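Local coordinates for DNA helicase RecQ (Deinococcus radiodurans, PDB 4Q48), which probably couples ATP hydrolysis to the unwinding of duplex DNA, moving in the 3'-5' direction as a helicase of the RecQ subfamily, at residues 145-150 against 176-181; 239-244 against 305-310; 264-269 against 288-293. All blocks are in the same frame, centred on the assembly; numbering follows the deposited sequence.

Contact 1: residues 145-150 against 176-181; sequences DEAHCV and RVALTA
Asp-145 pairs with Leu-179 in parallel register, CA to CA 5.0 Å, at the end of strand 139-145. Both side chains lie on the same face of the sheet, packed by helix 50-62. CG of Asp-145 is anti to its backbone N (chi1 -151°), beside the carbonyl carbon, which brings OD1 to the N-H of Glu-146. There OD1 accepts that N-H through its anti lone pair, at 2.7 Å from Glu-146 N. The same OD1 forms a salt bridge with Lys-52, an ADP-binding residue, so two partners of different kinds grip one oxygen. An alanine here would probably leave the Lys-52 ammonium without its counter-charge and the Glu-146 N-H without this acceptor. CB of Glu-146 points away from strand 176-180, and the side chain touches Pro-72 and Leu-73. The chain then turns into a 3-10 segment, 147-150. Ala-147 N donates to Leu-179 O at 3.3 Å, with a nearly straight N-H...O angle of 168°. The methyl CB of Ala-147 meets CB of Ala-178 tip to tip at 3.7 Å, and Ile-191 of helix 185-194 packs on Ala-147 too. His-148 carries the other polar link. Its ND1 and Thr-180 OG1 form a hydrogen bond of 2.9 Å in the ring plane, and either could be the donor. The carbonyl O of Glu-146 stands over one ring face of His-148. Thr-180 OG1 also bonds to the backbone N of Thr-182, which helps fix its rotation. Residues 145-148 spell DEAH, the Walker B motif (motif II) of superfamily 2 helicases. Here it is fastened to strand 176-180 beside the nucleotide site of the first RecA-like domain.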
ATOM      1  N   ASP A 145     -14.423   3.925  -2.168  1.00 53.50           N
ATOM      2  CA  ASP A 145     -13.263   3.307  -2.802  1.00 56.80           C
ATOM      3  C   ASP A 145     -12.091   4.273  -2.775  1.00 56.61           C
ATOM      4  O   ASP A 145     -12.284   5.497  -2.814  1.00 52.91           O
ATOM      5  CB  ASP A 145     -13.548   2.886  -4.247  1.00 53.66           C
ATOM      6  CG  ASP A 145     -12.697   1.690  -4.677  1.00 62.77           C
ATOM      7  OD1 ASP A 145     -11.583   1.518  -4.114  1.00 64.09           O
ATOM      8  OD2 ASP A 145     -13.139   0.921  -5.567  1.00 58.71           O
ATOM      9  N   GLU A 146     -10.888   3.704  -2.720  1.00 52.56           N
ATOM     10  CA  GLU A 146      -9.668   4.471  -2.495  1.00 58.00           C
ATOM     11  C   GLU A 146      -9.761   5.371  -1.273  1.00 57.36           C
ATOM     12  O   GLU A 146      -9.462   6.569  -1.354  1.00 59.39           O
ATOM     13  CB  GLU A 146      -9.320   5.287  -3.733  1.00 61.01           C
ATOM     14  CG  GLU A 146      -8.523   4.464  -4.734  1.00 67.39           C
ATOM     15  CD  GLU A 146      -8.946   4.723  -6.144  1.00 72.85           C
ATOM     16  OE1 GLU A 146      -9.977   5.404  -6.317  1.00 78.55           O
ATOM     17  OE2 GLU A 146      -8.254   4.263  -7.077  1.00 76.92           O
ATOM     18  N   ALA A 147     -10.162   4.776  -0.146  1.00 51.72           N
ATOM     19  CA  ALA A 147     -10.420   5.505   1.094  1.00 48.71           C
ATOM     20  C   ALA A 147      -9.203   6.285   1.607  1.00 63.74           C
ATOM     21  O   ALA A 147      -9.328   7.230   2.405  1.00 64.14           O
ATOM     22  CB  ALA A 147     -10.903   4.549   2.155  1.00 47.79           C
ATOM     23  N   HIS A 148      -8.021   5.861   1.174  1.00 64.66           N
ATOM     24  CA  HIS A 148      -6.776   6.439   1.643  1.00 66.07           C
ATOM     25  C   HIS A 148      -6.703   7.944   1.407  1.00 67.84           C
ATOM     26  O   HIS A 148      -6.029   8.650   2.157  1.00 72.95           O
ATOM     27  CB  HIS A 148      -5.592   5.758   0.954  1.00 67.15           C
ATOM     28  CG  HIS A 148      -5.670   5.771  -0.543  1.00 66.01           C
ATOM     29  ND1 HIS A 148      -5.973   4.648  -1.286  1.00 63.00           N
ATOM     30  CD2 HIS A 148      -5.475   6.770  -1.437  1.00 68.00           C
ATOM     31  CE1 HIS A 148      -5.962   4.957  -2.572  1.00 63.92           C
ATOM     32  NE2 HIS A 148      -5.659   6.238  -2.691  1.00 65.36           N
ATOM     33  N   CYS A 149      -7.452   8.442   0.426  1.00 58.61           N
ATOM     34  CA  CYS A 149      -7.349   9.845   0.040  1.00 65.92           C
ATOM     35  C   CYS A 149      -7.716  10.834   1.136  1.00 64.65           C
ATOM     36  O   CYS A 149      -7.399  12.014   1.028  1.00 65.99           O
ATOM     37  CB  CYS A 149      -8.212  10.132  -1.183  1.00 72.77           C
ATOM     38  SG  CYS A 149      -7.535   9.565  -2.732  1.00 75.68           S
ATOM     39  N   VAL A 150      -8.418  10.368   2.163  1.00 65.62           N
ATOM     40  CA  VAL A 150      -8.762  11.222   3.296  1.00 68.69           C
ATOM     41  C   VAL A 150      -7.499  11.634   4.065  1.00 72.23           C
ATOM     42  O   VAL A 150      -7.434  12.720   4.638  1.00 71.83           O
ATOM     43  CB  VAL A 150      -9.768  10.526   4.251  1.00 69.59           C
ATOM     44  CG1 VAL A 150     -11.032  10.163   3.499  1.00 67.10           C
ATOM     45  CG2 VAL A 150      -9.165   9.282   4.897  1.00 65.07           C
ATOM     46  N   ARG A 176     -21.433   1.492   5.658  1.00 44.09           N
ATOM     47  CA  ARG A 176     -20.280   2.120   5.015  1.00 45.68           C
ATOM     48  C   ARG A 176     -19.178   1.083   4.813  1.00 48.74           C
ATOM     49  O   ARG A 176     -18.667   0.541   5.793  1.00 51.36           O
ATOM     50  CB  ARG A 176     -19.695   3.247   5.864  1.00 41.22           C
ATOM     51  CG  ARG A 176     -20.238   4.618   5.614  1.00 43.46           C
ATOM     52  CD  ARG A 176     -19.656   5.634   6.605  1.00 56.68           C
ATOM     53  NE  ARG A 176     -19.559   5.145   7.983  1.00 56.44           N
ATOM     54  CZ  ARG A 176     -20.573   5.053   8.832  1.00 54.88           C
ATOM     55  NH1 ARG A 176     -21.793   5.407   8.449  1.00 64.08           N
ATOM     56  NH2 ARG A 176     -20.368   4.594  10.058  1.00 52.64           N
ATOM     57  N   VAL A 177     -18.778   0.803   3.579  1.00 45.05           N
ATOM     58  CA  VAL A 177     -17.581  -0.019   3.420  1.00 46.85           C
ATOM     59  C   VAL A 177     -16.515   0.773   2.665  1.00 43.29           C
ATOM     60  O   VAL A 177     -16.773   1.354   1.604  1.00 45.10           O
ATOM     61  CB  VAL A 177     -17.878  -1.369   2.710  1.00 49.69           C
ATOM     62  CG1 VAL A 177     -18.413  -1.159   1.295  1.00 43.57           C
ATOM     63  CG2 VAL A 177     -16.636  -2.221   2.689  1.00 47.44           C
ATOM     64  N   ALA A 178     -15.341   0.864   3.274  1.00 44.39           N
ATOM     65  CA  ALA A 178     -14.212   1.600   2.701  1.00 45.16           C
ATOM     66  C   ALA A 178     -13.157   0.609   2.254  1.00 47.53           C
ATOM     67  O   ALA A 178     -12.753  -0.280   3.007  1.00 49.27           O
ATOM     68  CB  ALA A 178     -13.631   2.610   3.702  1.00 43.73           C
ATOM     69  N   LEU A 179     -12.743   0.722   1.005  1.00 46.33           N
ATOM     70  CA  LEU A 179     -11.778  -0.221   0.472  1.00 44.94           C
ATOM     71  C   LEU A 179     -10.536   0.492  -0.036  1.00 52.53           C
ATOM     72  O   LEU A 179     -10.633   1.585  -0.613  1.00 57.18           O
ATOM     73  CB  LEU A 179     -12.411  -1.046  -0.650  1.00 50.68           C
ATOM     74  CG  LEU A 179     -13.854  -1.512  -0.431  1.00 48.64           C
ATOM     75  CD1 LEU A 179     -14.819  -0.541  -1.113  1.00 46.95           C
ATOM     76  CD2 LEU A 179     -14.054  -2.924  -0.935  1.00 47.73           C
ATOM     77  N   THR A 180      -9.361  -0.051   0.257  1.00 51.67           N
ATOM     78  CA  THR A 180      -8.143   0.565  -0.261  1.00 55.11           C
ATOM     79  C   THR A 180      -7.106  -0.484  -0.679  1.00 54.20           C
ATOM     80  O   THR A 180      -7.155  -1.645  -0.255  1.00 50.41           O
ATOM     81  CB  THR A 180      -7.508   1.555   0.762  1.00 56.33           C
ATOM     82  OG1 THR A 180      -6.378   2.214   0.166  1.00 53.86           O
ATOM     83  CG2 THR A 180      -7.088   0.845   2.039  1.00 47.35           C
ATOM     84  N   ALA A 181      -6.159  -0.054  -1.507  1.00 62.12           N
ATOM     85  CA  ALA A 181      -5.070  -0.910  -1.968  1.00 56.98           C
ATOM     86  C   ALA A 181      -3.761  -0.415  -1.379  1.00 63.80           C
ATOM     87  O   ALA A 181      -2.715  -1.034  -1.564  1.00 69.99           O
ATOM     88  CB  ALA A 181      -5.002  -0.947  -3.486  1.00 56.24           C
TER

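Contact 2: residues 239-244 against 305-310; sequences GIVYCL and VRFVAH
Phe-307 holds its CG between the backbone N and the carbonyl carbon (chi1 71°), which turns one face of the ring to Gly-239 CA. Tyr-242 and His-310 each keep CG anti to the carbonyl carbon; on paired residues of neighbouring strands this sets the two side chains side by side, pointing the same way. The frame is two adjacent parallel strands in the central sheet of the second RecA-like domain, part of the helicase C-terminal family region. The axes of strands 239-242 and 305-310 are 4.7 Å apart and run almost parallel. Three backbone bonds join them: Ile-240 N to Phe-307 O, Ala-309 N to Ile-240 O and Tyr-242 N to Ala-309 O. The last is the shortest, at 2.8 Å. On one face of the sheet, Val-241, Phe-307 and Ala-309 pack together. Val-241 CG2 touches the edge of the Phe-307 ring at CE2, 4.1 Å away, and reaches Ala-309 CB as well. Helix 222-233 covers this group through Leu-226 and Ile-230. On the other face, Val-308 CG1 abuts the edge of the Tyr-242 ring at CE2, 3.6 Å away. Ile-240 CG2 rests over a face of that ring, toward its rim. The Tyr-242 and His-310 rings are nearly parallel, with planes at 18°, but strongly offset, with little overlap. Tyr-242 CD2 lies over the imidazole face. The polar ends have partners beyond the two strands: Tyr-242 OH bonds to Arg-326, and His-310 NE2 bonds to Glu-323. The bond to Glu-323 would help fix the turn of the His-310 ring; that to Arg-326 anchors the hydroxyl end of Tyr-242. Gly-239 meets Phe-307 through a CH-pi contact, with its CA 3.8 Å from the ring centroid and 12° off the ring normal.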
ATOM      1  N   GLY A 239      10.091  -8.971 -20.003  1.00 36.65           N
ATOM      2  CA  GLY A 239      10.328  -8.339 -18.728  1.00 38.90           C
ATOM      3  C   GLY A 239      10.184  -6.844 -18.836  1.00 39.82           C
ATOM      4  O   GLY A 239      10.244  -6.283 -19.926  1.00 44.25           O
ATOM      5  N   ILE A 240      10.000  -6.202 -17.689  1.00 40.32           N
ATOM      6  CA  ILE A 240       9.995  -4.750 -17.584  1.00 37.73           C
ATOM      7  C   ILE A 240      11.201  -4.285 -16.777  1.00 37.15           C
ATOM      8  O   ILE A 240      11.472  -4.839 -15.731  1.00 36.16           O
ATOM      9  CB  ILE A 240       8.739  -4.232 -16.894  1.00 34.06           C
ATOM     10  CG1 ILE A 240       7.488  -4.830 -17.535  1.00 37.80           C
ATOM     11  CG2 ILE A 240       8.737  -2.712 -16.918  1.00 35.35           C
ATOM     12  CD1 ILE A 240       6.180  -4.530 -16.764  1.00 36.04           C
ATOM     13  N   VAL A 241      11.944  -3.307 -17.284  1.00 39.94           N
ATOM     14  CA  VAL A 241      13.026  -2.667 -16.537  1.00 35.45           C
ATOM     15  C   VAL A 241      12.654  -1.243 -16.197  1.00 37.24           C
ATOM     16  O   VAL A 241      12.527  -0.427 -17.098  1.00 44.71           O
ATOM     17  CB  VAL A 241      14.334  -2.630 -17.339  1.00 35.41           C
ATOM     18  CG1 VAL A 241      15.418  -1.887 -16.559  1.00 32.08           C
ATOM     19  CG2 VAL A 241      14.756  -4.032 -17.743  1.00 36.79           C
ATOM     20  N   TYR A 242      12.482  -0.921 -14.920  1.00 40.63           N
ATOM     21  CA  TYR A 242      12.133   0.451 -14.528  1.00 40.11           C
ATOM     22  C   TYR A 242      13.341   1.356 -14.252  1.00 40.62           C
ATOM     23  O   TYR A 242      14.232   0.996 -13.481  1.00 45.94           O
ATOM     24  CB  TYR A 242      11.279   0.416 -13.292  1.00 34.40           C
ATOM     25  CG  TYR A 242       9.898  -0.094 -13.523  1.00 38.53           C
ATOM     26  CD1 TYR A 242       8.924   0.708 -14.121  1.00 45.32           C
ATOM     27  CD2 TYR A 242       9.533  -1.357 -13.092  1.00 37.59           C
ATOM     28  CE1 TYR A 242       7.625   0.245 -14.307  1.00 41.63           C
ATOM     29  CE2 TYR A 242       8.237  -1.820 -13.263  1.00 38.51           C
ATOM     30  CZ  TYR A 242       7.298  -1.023 -13.877  1.00 36.54           C
ATOM     31  OH  TYR A 242       6.026  -1.512 -14.052  1.00 43.44           O
ATOM     32  N   CYS A 243      13.374   2.534 -14.861  1.00 44.91           N
ATOM     33  CA  CYS A 243      14.426   3.514 -14.547  1.00 55.53           C
ATOM     34  C   CYS A 243      13.802   4.823 -14.092  1.00 59.62           C
ATOM     35  O   CYS A 243      12.615   5.072 -14.357  1.00 54.28           O
ATOM     36  CB  CYS A 243      15.347   3.751 -15.740  1.00 61.39           C
ATOM     37  SG  CYS A 243      16.168   2.261 -16.334  1.00 61.42           S
ATOM     38  N   LEU A 244      14.597   5.653 -13.408  1.00 60.59           N
ATOM     39  CA  LEU A 244      14.064   6.849 -12.733  1.00 61.84           C
ATOM     40  C   LEU A 244      13.752   8.001 -13.675  1.00 56.68           C
ATOM     41  O   LEU A 244      12.726   8.670 -13.539  1.00 59.63           O
ATOM     42  CB  LEU A 244      15.010   7.327 -11.630  1.00 62.73           C
ATOM     43  CG  LEU A 244      14.219   8.129 -10.584  1.00 66.20           C
ATOM     44  CD1 LEU A 244      12.997   7.325 -10.111  1.00 56.69           C
ATOM     45  CD2 LEU A 244      15.087   8.553  -9.388  1.00 57.26           C
ATOM     46  N   VAL A 305       4.799 -12.079 -18.013  1.00 37.88           N
ATOM     47  CA  VAL A 305       5.980 -11.297 -17.614  1.00 36.53           C
ATOM     48  C   VAL A 305       6.887 -11.990 -16.585  1.00 35.41           C
ATOM     49  O   VAL A 305       6.518 -12.206 -15.428  1.00 30.14           O
ATOM     50  CB  VAL A 305       5.568  -9.910 -17.040  1.00 37.66           C
ATOM     51  CG1 VAL A 305       6.756  -9.202 -16.454  1.00 34.62           C
ATOM     52  CG2 VAL A 305       4.910  -9.044 -18.109  1.00 37.55           C
ATOM     53  N   ARG A 306       8.117 -12.256 -17.003  1.00 35.28           N
ATOM     54  CA  ARG A 306       9.012 -13.127 -16.264  1.00 35.99           C
ATOM     55  C   ARG A 306       9.904 -12.412 -15.247  1.00 37.16           C
ATOM     56  O   ARG A 306      10.379 -13.039 -14.305  1.00 36.78           O
ATOM     57  CB  ARG A 306       9.880 -13.900 -17.258  1.00 39.41           C
ATOM     58  CG  ARG A 306       9.260 -15.197 -17.645  1.00 36.48           C
ATOM     59  CD  ARG A 306       8.794 -15.917 -16.415  1.00 37.55           C
ATOM     60  NE  ARG A 306       7.614 -16.695 -16.707  1.00 41.99           N
ATOM     61  CZ  ARG A 306       6.386 -16.354 -16.348  1.00 40.74           C
ATOM     62  NH1 ARG A 306       6.176 -15.309 -15.591  1.00 40.60           N
ATOM     63  NH2 ARG A 306       5.369 -17.117 -16.685  1.00 51.52           N
ATOM     64  N   PHE A 307      10.153 -11.120 -15.436  1.00 34.67           N
ATOM     65  CA  PHE A 307      10.868 -10.359 -14.425  1.00 32.18           C
ATOM     66  C   PHE A 307      10.530  -8.867 -14.407  1.00 41.01           C
ATOM     67  O   PHE A 307      10.095  -8.285 -15.421  1.00 38.18           O
ATOM     68  CB  PHE A 307      12.376 -10.535 -14.593  1.00 35.03           C
ATOM     69  CG  PHE A 307      12.967  -9.854 -15.818  1.00 37.06           C
ATOM     70  CD1 PHE A 307      13.112 -10.542 -17.016  1.00 38.32           C
ATOM     71  CD2 PHE A 307      13.463  -8.563 -15.742  1.00 36.40           C
ATOM     72  CE1 PHE A 307      13.694  -9.945 -18.109  1.00 38.25           C
ATOM     73  CE2 PHE A 307      14.052  -7.958 -16.848  1.00 39.22           C
ATOM     74  CZ  PHE A 307      14.163  -8.656 -18.029  1.00 40.05           C
ATOM     75  N   VAL A 308      10.706  -8.265 -13.232  1.00 36.04           N
ATOM     76  CA  VAL A 308      10.724  -6.821 -13.122  1.00 33.61           C
ATOM     77  C   VAL A 308      12.014  -6.384 -12.459  1.00 33.28           C
ATOM     78  O   VAL A 308      12.308  -6.762 -11.319  1.00 34.06           O
ATOM     79  CB  VAL A 308       9.530  -6.276 -12.356  1.00 32.63           C
ATOM     80  CG1 VAL A 308       9.794  -4.852 -11.962  1.00 34.15           C
ATOM     81  CG2 VAL A 308       8.312  -6.315 -13.244  1.00 34.74           C
ATOM     82  N   ALA A 309      12.762  -5.559 -13.185  1.00 34.44           N
ATOM     83  CA  ALA A 309      14.038  -5.041 -12.736  1.00 33.67           C
ATOM     84  C   ALA A 309      13.938  -3.590 -12.309  1.00 37.30           C
ATOM     85  O   ALA A 309      13.425  -2.755 -13.052  1.00 39.07           O
ATOM     86  CB  ALA A 309      15.076  -5.184 -13.840  1.00 32.70           C
ATOM     87  N   HIS A 310      14.485  -3.273 -11.134  1.00 38.20           N
ATOM     88  CA  HIS A 310      14.581  -1.881 -10.719  1.00 36.49           C
ATOM     89  C   HIS A 310      16.042  -1.447 -10.712  1.00 42.05           C
ATOM     90  O   HIS A 310      16.859  -2.002  -9.975  1.00 40.41           O
ATOM     91  CB  HIS A 310      13.936  -1.682  -9.349  1.00 33.48           C
ATOM     92  CG  HIS A 310      12.445  -1.533  -9.402  1.00 34.06           C
ATOM     93  ND1 HIS A 310      11.579  -2.595  -9.227  1.00 32.87           N
ATOM     94  CD2 HIS A 310      11.667  -0.444  -9.622  1.00 29.87           C
ATOM     95  CE1 HIS A 310      10.335  -2.160  -9.330  1.00 33.12           C
ATOM     96  NE2 HIS A 310      10.362  -0.859  -9.563  1.00 31.23           N
TER

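Contact 3: residues 264-269 against 288-293; sequences LAYHAG and VIVCAT
Tyr-266 lays its CB against Val-290 CG1 at 3.6 Å, the closest side-chain pair across the two segments. Its CG is anti to the backbone N (chi1 -173°), and the ring edge at CD2 meets Ala-292 CB at 4.0 Å. Leu-264 lies on the same face, where its CD1 reaches Val-288 CG1. Backbone hydrogen bonds of the parallel pair set this register. Leu-264 N donates to Ile-289 O at 3.0 Å. Cys-291 N donates to Leu-264 O at 2.8 Å, almost straight at 176°. The bond from Tyr-266 N to Cys-291 O is weak; the two strand axes lie at 35°. Further along, Ala-292 CA makes a C-H...O contact with Tyr-266 O. The two strands belong to a beta-alpha-beta unit with helix 272-284 as the crossover. That helix packs on the Tyr-266 face, bringing Arg-275 and Gln-279 to the tyrosine and Phe-282 to Val-290. On the other face, helix 246-258 supplies Val-249 and Ala-253 against Ala-265. Strand 263-266 is the outermost strand on this side of the sheet, while strand 289-292 continues inward to strand 238-242.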
ATOM      1  N   LEU A 264      12.544  -1.876 -25.745  1.00 53.30           N
ATOM      2  CA  LEU A 264      11.852  -0.682 -26.213  1.00 54.48           C
ATOM      3  C   LEU A 264      11.732   0.355 -25.111  1.00 58.39           C
ATOM      4  O   LEU A 264      11.601   0.004 -23.937  1.00 59.54           O
ATOM      5  CB  LEU A 264      10.450  -1.023 -26.726  1.00 57.89           C
ATOM      6  CG  LEU A 264      10.237  -2.183 -27.701  1.00 55.75           C
ATOM      7  CD1 LEU A 264       8.753  -2.312 -28.028  1.00 56.95           C
ATOM      8  CD2 LEU A 264      11.066  -2.009 -28.954  1.00 47.89           C
ATOM      9  N   ALA A 265      11.725   1.629 -25.493  1.00 57.52           N
ATOM     10  CA  ALA A 265      11.535   2.689 -24.520  1.00 59.53           C
ATOM     11  C   ALA A 265      10.041   2.994 -24.393  1.00 61.57           C
ATOM     12  O   ALA A 265       9.295   2.866 -25.366  1.00 69.01           O
ATOM     13  CB  ALA A 265      12.317   3.935 -24.916  1.00 55.76           C
ATOM     14  N   TYR A 266       9.621   3.393 -23.195  1.00 57.57           N
ATOM     15  CA  TYR A 266       8.222   3.683 -22.875  1.00 57.32           C
ATOM     16  C   TYR A 266       8.214   4.718 -21.752  1.00 69.13           C
ATOM     17  O   TYR A 266       8.477   4.383 -20.584  1.00 62.40           O
ATOM     18  CB  TYR A 266       7.492   2.410 -22.461  1.00 52.22           C
ATOM     19  CG  TYR A 266       5.988   2.479 -22.255  1.00 59.33           C
ATOM     20  CD1 TYR A 266       5.116   2.561 -23.327  1.00 65.32           C
ATOM     21  CD2 TYR A 266       5.439   2.378 -20.978  1.00 68.45           C
ATOM     22  CE1 TYR A 266       3.743   2.577 -23.135  1.00 67.39           C
ATOM     23  CE2 TYR A 266       4.073   2.396 -20.771  1.00 70.26           C
ATOM     24  CZ  TYR A 266       3.225   2.501 -21.857  1.00 74.24           C
ATOM     25  OH  TYR A 266       1.856   2.527 -21.660  1.00 73.16           O
ATOM     26  N   HIS A 267       7.942   5.973 -22.106  1.00 71.45           N
ATOM     27  CA  HIS A 267       7.961   7.069 -21.139  1.00 73.70           C
ATOM     28  C   HIS A 267       6.926   8.144 -21.474  1.00 77.34           C
ATOM     29  O   HIS A 267       6.370   8.169 -22.577  1.00 77.88           O
ATOM     30  CB  HIS A 267       9.390   7.651 -21.062  1.00 72.23           C
ATOM     31  CG  HIS A 267       9.928   8.116 -22.378  1.00 72.19           C
ATOM     32  ND1 HIS A 267       9.490   9.259 -23.006  1.00 80.07           N
ATOM     33  CD2 HIS A 267      10.782   7.519 -23.243  1.00 73.27           C
ATOM     34  CE1 HIS A 267      10.113   9.391 -24.163  1.00 82.09           C
ATOM     35  NE2 HIS A 267      10.895   8.341 -24.335  1.00 76.14           N
ATOM     36  N   ALA A 268       6.706   9.054 -20.528  1.00 73.71           N
ATOM     37  CA  ALA A 268       5.662  10.068 -20.633  1.00 75.84           C
ATOM     38  C   ALA A 268       5.870  10.922 -21.880  1.00 82.11           C
ATOM     39  O   ALA A 268       4.959  11.598 -22.365  1.00 86.66           O
ATOM     40  CB  ALA A 268       5.642  10.945 -19.369  1.00 70.66           C
ATOM     41  N   GLY A 269       7.094  10.881 -22.386  1.00 85.24           N
ATOM     42  CA  GLY A 269       7.529  11.738 -23.465  1.00 88.10           C
ATOM     43  C   GLY A 269       6.963  11.562 -24.856  1.00 89.28           C
ATOM     44  O   GLY A 269       5.805  11.889 -25.103  1.00 91.71           O
ATOM     45  N   VAL A 288       9.727  -9.708 -25.588  1.00 32.51           N
ATOM     46  CA  VAL A 288      10.013  -8.272 -25.609  1.00 42.21           C
ATOM     47  C   VAL A 288      10.240  -7.650 -24.199  1.00 43.52           C
ATOM     48  O   VAL A 288       9.495  -7.914 -23.263  1.00 44.67           O
ATOM     49  CB  VAL A 288       8.894  -7.504 -26.344  1.00 48.12           C
ATOM     50  CG1 VAL A 288       8.842  -6.031 -25.928  1.00 42.52           C
ATOM     51  CG2 VAL A 288       9.055  -7.662 -27.859  1.00 47.35           C
ATOM     52  N   ILE A 289      11.304  -6.869 -24.039  1.00 42.67           N
ATOM     53  CA  ILE A 289      11.550  -6.137 -22.792  1.00 40.65           C
ATOM     54  C   ILE A 289      11.250  -4.644 -22.889  1.00 47.46           C
ATOM     55  O   ILE A 289      11.822  -3.958 -23.732  1.00 50.73           O
ATOM     56  CB  ILE A 289      13.004  -6.264 -22.353  1.00 43.21           C
ATOM     57  CG1 ILE A 289      13.331  -7.724 -22.018  1.00 45.20           C
ATOM     58  CG2 ILE A 289      13.265  -5.344 -21.187  1.00 40.47           C
ATOM     59  CD1 ILE A 289      14.746  -7.939 -21.606  1.00 42.00           C
ATOM     60  N   VAL A 290      10.385  -4.128 -22.018  1.00 44.12           N
ATOM     61  CA  VAL A 290      10.055  -2.701 -22.045  1.00 45.69           C
ATOM     62  C   VAL A 290      10.845  -1.951 -20.964  1.00 50.31           C
ATOM     63  O   VAL A 290      10.980  -2.441 -19.838  1.00 49.64           O
ATOM     64  CB  VAL A 290       8.532  -2.452 -21.817  1.00 49.97           C
ATOM     65  CG1 VAL A 290       8.247  -0.980 -21.564  1.00 46.65           C
ATOM     66  CG2 VAL A 290       7.704  -2.941 -22.991  1.00 51.60           C
ATOM     67  N   CYS A 291      11.412  -0.796 -21.304  1.00 49.91           N
ATOM     68  CA  CYS A 291      11.999   0.078 -20.287  1.00 46.98           C
ATOM     69  C   CYS A 291      11.127   1.299 -20.057  1.00 50.34           C
ATOM     70  O   CYS A 291      10.821   2.034 -21.005  1.00 50.92           O
ATOM     71  CB  CYS A 291      13.407   0.527 -20.660  1.00 43.98           C
ATOM     72  SG  CYS A 291      14.551  -0.783 -20.948  1.00 49.14           S
ATOM     73  N   ALA A 292      10.760   1.528 -18.795  1.00 46.70           N
ATOM     74  CA  ALA A 292       9.804   2.577 -18.434  1.00 53.43           C
ATOM     75  C   ALA A 292      10.171   3.275 -17.113  1.00 58.65           C
ATOM     76  O   ALA A 292      10.986   2.767 -16.343  1.00 60.39           O
ATOM     77  CB  ALA A 292       8.400   1.989 -18.352  1.00 45.89           C
ATOM     78  N   THR A 293       9.539   4.417 -16.837  1.00 66.67           N
ATOM     79  CA  THR A 293       9.816   5.191 -15.619  1.00 66.04           C
ATOM     80  C   THR A 293       8.832   4.844 -14.510  1.00 62.67           C
ATOM     81  O   THR A 293       9.240   4.510 -13.395  1.00 64.50           O
ATOM     82  CB  THR A 293       9.756   6.715 -15.879  1.00 62.15           C
ATOM     83  OG1 THR A 293       8.631   7.012 -16.715  1.00 65.81           O
ATOM     84  CG2 THR A 293      11.017   7.184 -16.574  1.00 59.11           C
TER

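In the fold
This chain is the RecQ catalytic core, part of a longer protein. Contacts 2 and 3 belong to one parallel sheet, with centres about 10 Å apart. Strand 289-292 of contact 3 directly neighbours strand 238-242 of contact 2. The seam includes probable hydrogen bonds from Val-241 N to Val-290 O, 2.9 Å, and from Cys-243 N to Ala-292 O, 2.8 Å. In sequence, contact 3 is nested inside the loop contact 2 closes. Contact 1 lies in the separate parallel sheet of the DEAD/DEAH domain, about 29 Å from contact 2 and about 31 Å from contact 3 between centres. It borders the ADP site through Asp-145 and Lys-52; contacts 2 and 3 lie away from it.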